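Local coordinates for protein amidase, hydantoinase/carbamoylase family (Burkholderia vietnamiensis, PDB 5I4M) that probably hydrolyses N-carbamoyl-L-amino acids as a dizinc amidase of the peptidase M20 family, at residues A[228-242]-A[337-351]. Numbering follows the deposited sequence.
With 3PG (3-phosphoglyceric acid), chain E.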
loop_
_atom_site.group_PDB
_atom_site.type_symbol
_atom_site.label_atom_id
_atom_site.label_comp_id
_atom_site.label_asym_id
_atom_site.label_seq_id
_atom_site.Cartn_x
_atom_site.Cartn_y
_atom_site.Cartn_z
ATOM N N VAL A 228 -13.294 -25.553 -24.272
ATOM C CA VAL A 228 -13.925 -24.586 -23.378
ATOM C C VAL A 228 -15.355 -24.351 -23.838
ATOM O O VAL A 228 -15.586 -23.872 -24.955
ATOM C CB VAL A 228 -13.148 -23.266 -23.340
ATOM C CG1 VAL A 228 -13.749 -22.348 -22.269
ATOM C CG2 VAL A 228 -11.664 -23.518 -23.059
ATOM N N THR A 229 -16.312 -24.654 -22.963
ATOM C CA THR A 229 -17.729 -24.553 -23.288
ATOM C C THR A 229 -18.389 -23.315 -22.713
ATOM O O THR A 229 -19.406 -22.869 -23.251
ATOM C CB THR A 229 -18.486 -25.776 -22.761
ATOM O OG1 THR A 229 -18.360 -25.820 -21.333
ATOM C CG2 THR A 229 -17.918 -27.058 -23.359
ATOM N N ASP A 230 -17.843 -22.775 -21.625
ATOM C CA ASP A 230 -18.437 -21.672 -20.883
ATOM C C ASP A 230 -17.321 -20.874 -20.231
ATOM O O ASP A 230 -16.181 -21.330 -20.126
ATOM C CB ASP A 230 -19.395 -22.165 -19.791
ATOM C CG ASP A 230 -20.528 -23.003 -20.332
ATOM O OD1 ASP A 230 -20.333 -24.228 -20.510
ATOM O OD2 ASP A 230 -21.629 -22.441 -20.543
ATOM N N ALA A 231 -17.667 -19.679 -19.772
ATOM C CA ALA A 231 -16.761 -18.847 -18.992
ATOM C C ALA A 231 -17.555 -18.305 -17.816
ATOM O O ALA A 231 -18.671 -17.817 -18.006
ATOM C CB ALA A 231 -16.182 -17.702 -19.828
ATOM N N GLN A 232 -17.009 -18.420 -16.607
ATOM C CA GLN A 232 -17.810 -18.037 -15.459
ATOM C C GLN A 232 -17.960 -16.518 -15.410
ATOM O O GLN A 232 -17.230 -15.777 -16.067
ATOM C CB GLN A 232 -17.193 -18.571 -14.166
ATOM C CG GLN A 232 -15.965 -17.829 -13.686
ATOM C CD GLN A 232 -15.525 -18.317 -12.314
ATOM O OE1 GLN A 232 -16.340 -18.818 -11.537
ATOM N NE2 GLN A 232 -14.239 -18.192 -12.024
ATOM N N GLY A 233 -18.947 -16.051 -14.635
ATOM C CA GLY A 233 -19.181 -14.626 -14.506
ATOM C C GLY A 233 -18.332 -14.001 -13.409
ATOM O O GLY A 233 -17.793 -14.700 -12.550
ATOM N N GLN A 234 -18.229 -12.670 -13.445
ATOM C CA GLN A 234 -17.422 -11.933 -12.481
ATOM C C GLN A 234 -18.126 -10.648 -12.066
ATOM O O GLN A 234 -18.876 -10.049 -12.842
ATOM C CB GLN A 234 -16.049 -11.557 -13.043
ATOM C CG GLN A 234 -15.261 -12.710 -13.640
ATOM C CD GLN A 234 -13.785 -12.371 -13.761
ATOM O OE1 GLN A 234 -13.167 -11.935 -12.799
ATOM N NE2 GLN A 234 -13.222 -12.555 -14.951
ATOM N N ARG A 235 -17.859 -10.233 -10.831
ATOM C CA ARG A 235 -18.201 -8.911 -10.329
ATOM C C ARG A 235 -16.973 -8.383 -9.605
ATOM O O ARG A 235 -16.446 -9.064 -8.724
ATOM C CB ARG A 235 -19.405 -8.961 -9.368
ATOM C CG ARG A 235 -20.772 -9.258 -10.030
ATOM C CD ARG A 235 -21.872 -9.421 -8.965
ATOM N NE ARG A 235 -23.165 -9.810 -9.529
ATOM C CZ ARG A 235 -24.205 -8.992 -9.643
ATOM N NH1 ARG A 235 -24.103 -7.733 -9.228
ATOM N NH2 ARG A 235 -25.354 -9.437 -10.159
ATOM N N TRP A 236 -16.510 -7.189 -9.983
ATOM C CA TRP A 236 -15.403 -6.520 -9.311
ATOM C C TRP A 236 -15.890 -5.242 -8.640
ATOM O O TRP A 236 -16.774 -4.550 -9.156
ATOM C CB TRP A 236 -14.283 -6.143 -10.284
ATOM C CG TRP A 236 -13.560 -7.283 -10.944
ATOM C CD1 TRP A 236 -13.912 -8.602 -10.957
ATOM C CD2 TRP A 236 -12.350 -7.179 -11.698
ATOM N NE1 TRP A 236 -12.987 -9.334 -11.680
ATOM C CE2 TRP A 236 -12.017 -8.478 -12.143
ATOM C CE3 TRP A 236 -11.510 -6.107 -12.035
ATOM C CZ2 TRP A 236 -10.877 -8.736 -12.913
ATOM C CZ3 TRP A 236 -10.374 -6.363 -12.789
ATOM C CH2 TRP A 236 -10.069 -7.666 -13.221
ATOM N N TYR A 237 -15.268 -4.912 -7.511
ATOM C CA TYR A 237 -15.684 -3.775 -6.700
ATOM C C TYR A 237 -14.476 -2.946 -6.299
ATOM O O TYR A 237 -13.355 -3.451 -6.214
ATOM C CB TYR A 237 -16.396 -4.213 -5.410
ATOM C CG TYR A 237 -17.539 -5.159 -5.621
ATOM C CD1 TYR A 237 -17.314 -6.514 -5.852
ATOM C CD2 TYR A 237 -18.848 -4.709 -5.572
ATOM C CE1 TYR A 237 -18.362 -7.386 -6.044
ATOM C CE2 TYR A 237 -19.909 -5.583 -5.753
ATOM C CZ TYR A 237 -19.654 -6.919 -5.989
ATOM O OH TYR A 237 -20.702 -7.792 -6.177
ATOM N N GLU A 238 -14.742 -1.669 -6.018
ATOM C CA GLU A 238 -13.817 -0.770 -5.345
ATOM C C GLU A 238 -14.511 -0.223 -4.105
ATOM O O GLU A 238 -15.644 0.266 -4.187
ATOM C CB GLU A 238 -13.380 0.376 -6.269
ATOM C CG GLU A 238 -12.457 -0.085 -7.405
ATOM C CD GLU A 238 -11.997 1.040 -8.324
ATOM O OE1 GLU A 238 -11.141 0.773 -9.198
ATOM O OE2 GLU A 238 -12.474 2.186 -8.173
ATOM N N ILE A 239 -13.845 -0.318 -2.961
ATOM C CA ILE A 239 -14.414 0.136 -1.697
ATOM C C ILE A 239 -13.406 1.057 -1.031
ATOM O O ILE A 239 -12.226 0.710 -0.917
ATOM C CB ILE A 239 -14.752 -1.042 -0.765
ATOM C CG1 ILE A 239 -15.823 -1.926 -1.399
ATOM C CG2 ILE A 239 -15.258 -0.519 0.576
ATOM C CD1 ILE A 239 -16.077 -3.226 -0.644
ATOM N N THR A 240 -13.861 2.231 -0.604
ATOM C CA THR A 240 -13.059 3.079 0.268
ATOM C C THR A 240 -13.799 3.221 1.591
ATOM O O THR A 240 -14.967 3.621 1.608
ATOM C CB THR A 240 -12.801 4.454 -0.360
ATOM O OG1 THR A 240 -12.035 4.300 -1.562
ATOM C CG2 THR A 240 -12.028 5.343 0.611
ATOM N N PHE A 241 -13.137 2.841 2.682
ATOM C CA PHE A 241 -13.597 3.155 4.029
ATOM C C PHE A 241 -12.925 4.442 4.485
ATOM O O PHE A 241 -11.709 4.596 4.332
ATOM C CB PHE A 241 -13.224 2.050 5.021
ATOM C CG PHE A 241 -14.154 0.876 5.038
ATOM C CD1 PHE A 241 -15.510 1.034 4.841
ATOM C CD2 PHE A 241 -13.659 -0.390 5.303
ATOM C CE1 PHE A 241 -16.367 -0.065 4.885
ATOM C CE2 PHE A 241 -14.501 -1.484 5.345
ATOM C CZ PHE A 241 -15.861 -1.317 5.134
ATOM N N THR A 242 -13.696 5.342 5.081
ATOM C CA THR A 242 -13.128 6.532 5.705
ATOM C C THR A 242 -13.459 6.523 7.191
ATOM O O THR A 242 -14.633 6.437 7.571
ATOM C CB THR A 242 -13.643 7.806 5.042
ATOM O OG1 THR A 242 -13.351 7.764 3.636
ATOM C CG2 THR A 242 -12.949 9.020 5.663
ATOM N N ASP A 337 -17.401 5.643 7.126
ATOM C CA ASP A 337 -18.140 5.985 5.917
ATOM C C ASP A 337 -17.708 5.036 4.803
ATOM O O ASP A 337 -16.536 4.670 4.716
ATOM C CB ASP A 337 -17.876 7.434 5.498
ATOM C CG ASP A 337 -18.438 8.443 6.486
ATOM O OD1 ASP A 337 -19.414 8.111 7.190
ATOM O OD2 ASP A 337 -17.900 9.568 6.557
ATOM N N THR A 338 -18.655 4.639 3.952
ATOM C CA THR A 338 -18.387 3.643 2.919
ATOM C C THR A 338 -18.683 4.207 1.544
ATOM O O THR A 338 -19.779 4.726 1.304
ATOM C CB THR A 338 -19.223 2.382 3.112
ATOM O OG1 THR A 338 -18.988 1.857 4.420
ATOM C CG2 THR A 338 -18.833 1.340 2.071
ATOM N N ALA A 339 -17.718 4.075 0.640
ATOM C CA ALA A 339 -17.932 4.311 -0.783
ATOM C C ALA A 339 -17.717 2.970 -1.466
ATOM O O ALA A 339 -16.593 2.469 -1.505
ATOM C CB ALA A 339 -16.973 5.368 -1.322
ATOM N N LEU A 340 -18.788 2.362 -1.962
ATOM C CA LEU A 340 -18.701 1.049 -2.588
ATOM C C LEU A 340 -19.238 1.161 -4.004
ATOM O O LEU A 340 -20.362 1.637 -4.207
ATOM C CB LEU A 340 -19.492 -0.002 -1.793
ATOM C CG LEU A 340 -19.527 -1.436 -2.330
ATOM C CD1 LEU A 340 -19.808 -2.404 -1.202
ATOM C CD2 LEU A 340 -20.597 -1.628 -3.428
ATOM N N GLU A 341 -18.452 0.700 -4.975
ATOM C CA GLU A 341 -18.865 0.705 -6.372
ATOM C C GLU A 341 -18.565 -0.651 -6.977
ATOM O O GLU A 341 -17.438 -1.136 -6.874
ATOM C CB GLU A 341 -18.147 1.789 -7.190
ATOM C CG GLU A 341 -18.625 1.832 -8.643
ATOM C CD GLU A 341 -17.950 2.909 -9.486
ATOM O OE1 GLU A 341 -18.465 3.200 -10.587
ATOM O OE2 GLU A 341 -16.907 3.455 -9.064
ATOM N N GLN A 342 -19.564 -1.264 -7.606
ATOM C CA GLN A 342 -19.278 -2.395 -8.478
ATOM C C GLN A 342 -18.779 -1.816 -9.795
ATOM O O GLN A 342 -19.534 -1.142 -10.510
ATOM C CB GLN A 342 -20.521 -3.256 -8.665
ATOM C CG GLN A 342 -20.343 -4.410 -9.642
ATOM C CD GLN A 342 -21.603 -5.260 -9.743
ATOM O OE1 GLN A 342 -21.885 -6.068 -8.864
ATOM N NE2 GLN A 342 -22.392 -5.037 -10.793
ATOM N N ILE A 343 -17.495 -2.027 -10.104
ATOM C CA ILE A 343 -16.902 -1.408 -11.285
ATOM C C ILE A 343 -16.910 -2.324 -12.501
ATOM O O ILE A 343 -16.544 -1.877 -13.599
ATOM C CB ILE A 343 -15.465 -0.929 -11.005
ATOM C CG1 ILE A 343 -14.537 -2.116 -10.745
ATOM C CG2 ILE A 343 -15.436 0.051 -9.823
ATOM C CD1 ILE A 343 -13.065 -1.788 -11.025
ATOM N N PHE A 344 -17.352 -3.575 -12.353
ATOM C CA PHE A 344 -17.233 -4.568 -13.422
ATOM C C PHE A 344 -18.223 -5.690 -13.156
ATOM O O PHE A 344 -18.291 -6.195 -12.032
ATOM C CB PHE A 344 -15.802 -5.112 -13.458
ATOM C CG PHE A 344 -15.473 -5.984 -14.661
ATOM C CD1 PHE A 344 -15.755 -5.566 -15.953
ATOM C CD2 PHE A 344 -14.798 -7.185 -14.484
ATOM C CE1 PHE A 344 -15.408 -6.349 -17.049
ATOM C CE2 PHE A 344 -14.450 -7.979 -15.580
ATOM C CZ PHE A 344 -14.760 -7.555 -16.862
ATOM N N TYR A 345 -18.983 -6.076 -14.178
ATOM C CA TYR A 345 -19.864 -7.234 -14.063
ATOM C C TYR A 345 -20.120 -7.796 -15.453
ATOM O O TYR A 345 -20.420 -7.041 -16.382
ATOM C CB TYR A 345 -21.191 -6.858 -13.386
ATOM C CG TYR A 345 -22.297 -7.881 -13.603
ATOM C CD1 TYR A 345 -22.123 -9.214 -13.252
ATOM C CD2 TYR A 345 -23.518 -7.507 -14.155
ATOM C CE1 TYR A 345 -23.149 -10.161 -13.464
ATOM C CE2 TYR A 345 -24.532 -8.435 -14.363
ATOM C CZ TYR A 345 -24.341 -9.761 -14.018
ATOM O OH TYR A 345 -25.360 -10.681 -14.229
ATOM N N TYR A 346 -19.983 -9.112 -15.599
ATOM C CA TYR A 346 -20.582 -9.794 -16.737
ATOM C C TYR A 346 -21.084 -11.158 -16.295
ATOM O O TYR A 346 -20.489 -11.807 -15.428
ATOM C CB TYR A 346 -19.608 -9.923 -17.923
ATOM C CG TYR A 346 -18.377 -10.773 -17.705
ATOM C CD1 TYR A 346 -18.393 -12.142 -17.982
ATOM C CD2 TYR A 346 -17.183 -10.200 -17.262
ATOM C CE1 TYR A 346 -17.260 -12.928 -17.807
ATOM C CE2 TYR A 346 -16.043 -10.975 -17.086
ATOM C CZ TYR A 346 -16.089 -12.328 -17.353
ATOM O OH TYR A 346 -14.952 -13.080 -17.174
ATOM N N ALA A 347 -22.203 -11.560 -16.876
ATOM C CA ALA A 347 -22.805 -12.831 -16.541
ATOM C C ALA A 347 -21.967 -13.974 -17.107
ATOM O O ALA A 347 -21.255 -13.796 -18.102
ATOM C CB ALA A 347 -24.220 -12.901 -17.098
ATOM N N PRO A 348 -22.034 -15.155 -16.490
ATOM C CA PRO A 348 -21.474 -16.354 -17.128
ATOM C C PRO A 348 -21.999 -16.469 -18.549
ATOM O O PRO A 348 -23.145 -16.106 -18.845
ATOM C CB PRO A 348 -21.991 -17.503 -16.254
ATOM C CG PRO A 348 -22.366 -16.866 -14.942
ATOM C CD PRO A 348 -22.820 -15.479 -15.287
ATOM N N ILE A 349 -21.161 -16.957 -19.446
ATOM C CA ILE A 349 -21.533 -16.986 -20.853
ATOM C C ILE A 349 -21.191 -18.351 -21.425
ATOM O O ILE A 349 -20.171 -18.950 -21.068
ATOM C CB ILE A 349 -20.861 -15.838 -21.639
ATOM C CG1 ILE A 349 -21.350 -15.810 -23.092
ATOM C CG2 ILE A 349 -19.346 -15.928 -21.570
ATOM C CD1 ILE A 349 -21.187 -14.450 -23.736
ATOM N N ALA A 350 -22.077 -18.859 -22.276
ATOM C CA ALA A 350 -21.867 -20.114 -22.980
ATOM C C ALA A 350 -21.266 -19.814 -24.345
ATOM O O ALA A 350 -21.721 -18.906 -25.048
ATOM C CB ALA A 350 -23.189 -20.874 -23.129
ATOM N N PHE A 351 -20.242 -20.566 -24.716
ATOM C CA PHE A 351 -19.627 -20.332 -26.009
ATOM C C PHE A 351 -20.449 -21.006 -27.103
ATOM O O PHE A 351 -21.341 -21.821 -26.836
ATOM C CB PHE A 351 -18.176 -20.812 -25.991
ATOM C CG PHE A 351 -17.254 -19.882 -25.238
ATOM C CD1 PHE A 351 -17.110 -18.560 -25.640
ATOM C CD2 PHE A 351 -16.564 -20.318 -24.113
ATOM C CE1 PHE A 351 -16.269 -17.682 -24.937
ATOM C CE2 PHE A 351 -15.730 -19.449 -23.407
ATOM C CZ PHE A 351 -15.578 -18.141 -23.823
HETATM C C1 3PG E . -9.292 -12.133 -15.000
HETATM O O1 3PG E . -8.772 -11.825 -13.912
HETATM O O2 3PG E . -9.954 -13.182 -15.160
HETATM C C2 3PG E . -9.109 -11.190 -16.153
HETATM O O3 3PG E . -10.127 -11.415 -17.146
HETATM C C3 3PG E . -7.752 -11.449 -16.765
HETATM O O1P 3PG E . -7.727 -12.767 -17.317
HETATM P P 3PG E . -6.286 -13.450 -17.689
HETATM O O2P 3PG E . -5.486 -12.391 -18.410
HETATM O O3P 3PG E . -5.694 -13.806 -16.332
HETATM O O4P 3PG E . -6.671 -14.640 -18.587
HETATM O O HOH W 1 -21.298 -23.998 -25.061
HETATM O O HOH W 2 -14.982 -15.676 -17.490
HETATM O O HOH W 3 -14.872 3.460 -7.303
#
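Strands 233-242 and 337-346 pair antiparallel from Thr242-Asp337 to Gln234-Tyr346, and the ladder resumes at Ala231-Ile349 beyond a short break where Pro348 packs against Gly233. A classic beta bulge shifts the register: Ile343 and Phe344 both face Trp236, whose O takes a 2.8 Å bond from Ile343 N and a weak one from Phe344 N. On the face carrying Gln234, Trp236 and Phe344, the Phe344 ring meets one face of the Trp236 indole edge-to-face (T-shaped), with Phe344 CD2 3.7 Å from Trp236 CD2 and the planes at 69°. Next to this pair, Gln234 NE2 donates to Tyr346 OH at 2.9 Å, nearly in its own amide plane, and makes a weak 3.3 Å hydrogen bond to O2 of the bound 3-phosphoglycerate. Tyr346 sets CG between the backbone N and the carbonyl carbon (chi1 64°), which lays its ring alongside Gln234; its hydroxyl also meets a water held by Gln232 O. On the other face the Arg235 guanidinium stacks flat on the Tyr345 ring, a cation-pi contact with Arg235 CZ 4.3 Å from the centroid, while Arg235 NH1 reaches a lone pair of Gln342 OE1 at 2.8 Å. Further along, Ile239 CG1 packs against Leu340 CG, and Phe241 turns its ring edge to Thr338 OG1. Glu238 forms a salt bridge with Arg295 of the second subunit, on which Ile343 also packs; Arg309 and Gly378, with His247 and Asn296 of the second subunit, help complete the ligand site. Strands 233-242 and 337-346 belong to the M20 dimerisation (lid) domain, backed by helix 313-334, where Tyr237 OH is hydrogen-bonded to Asp320; strand 297-310 flanks 233-242, whereas Val228 and Phe351 pack on strand 390-395.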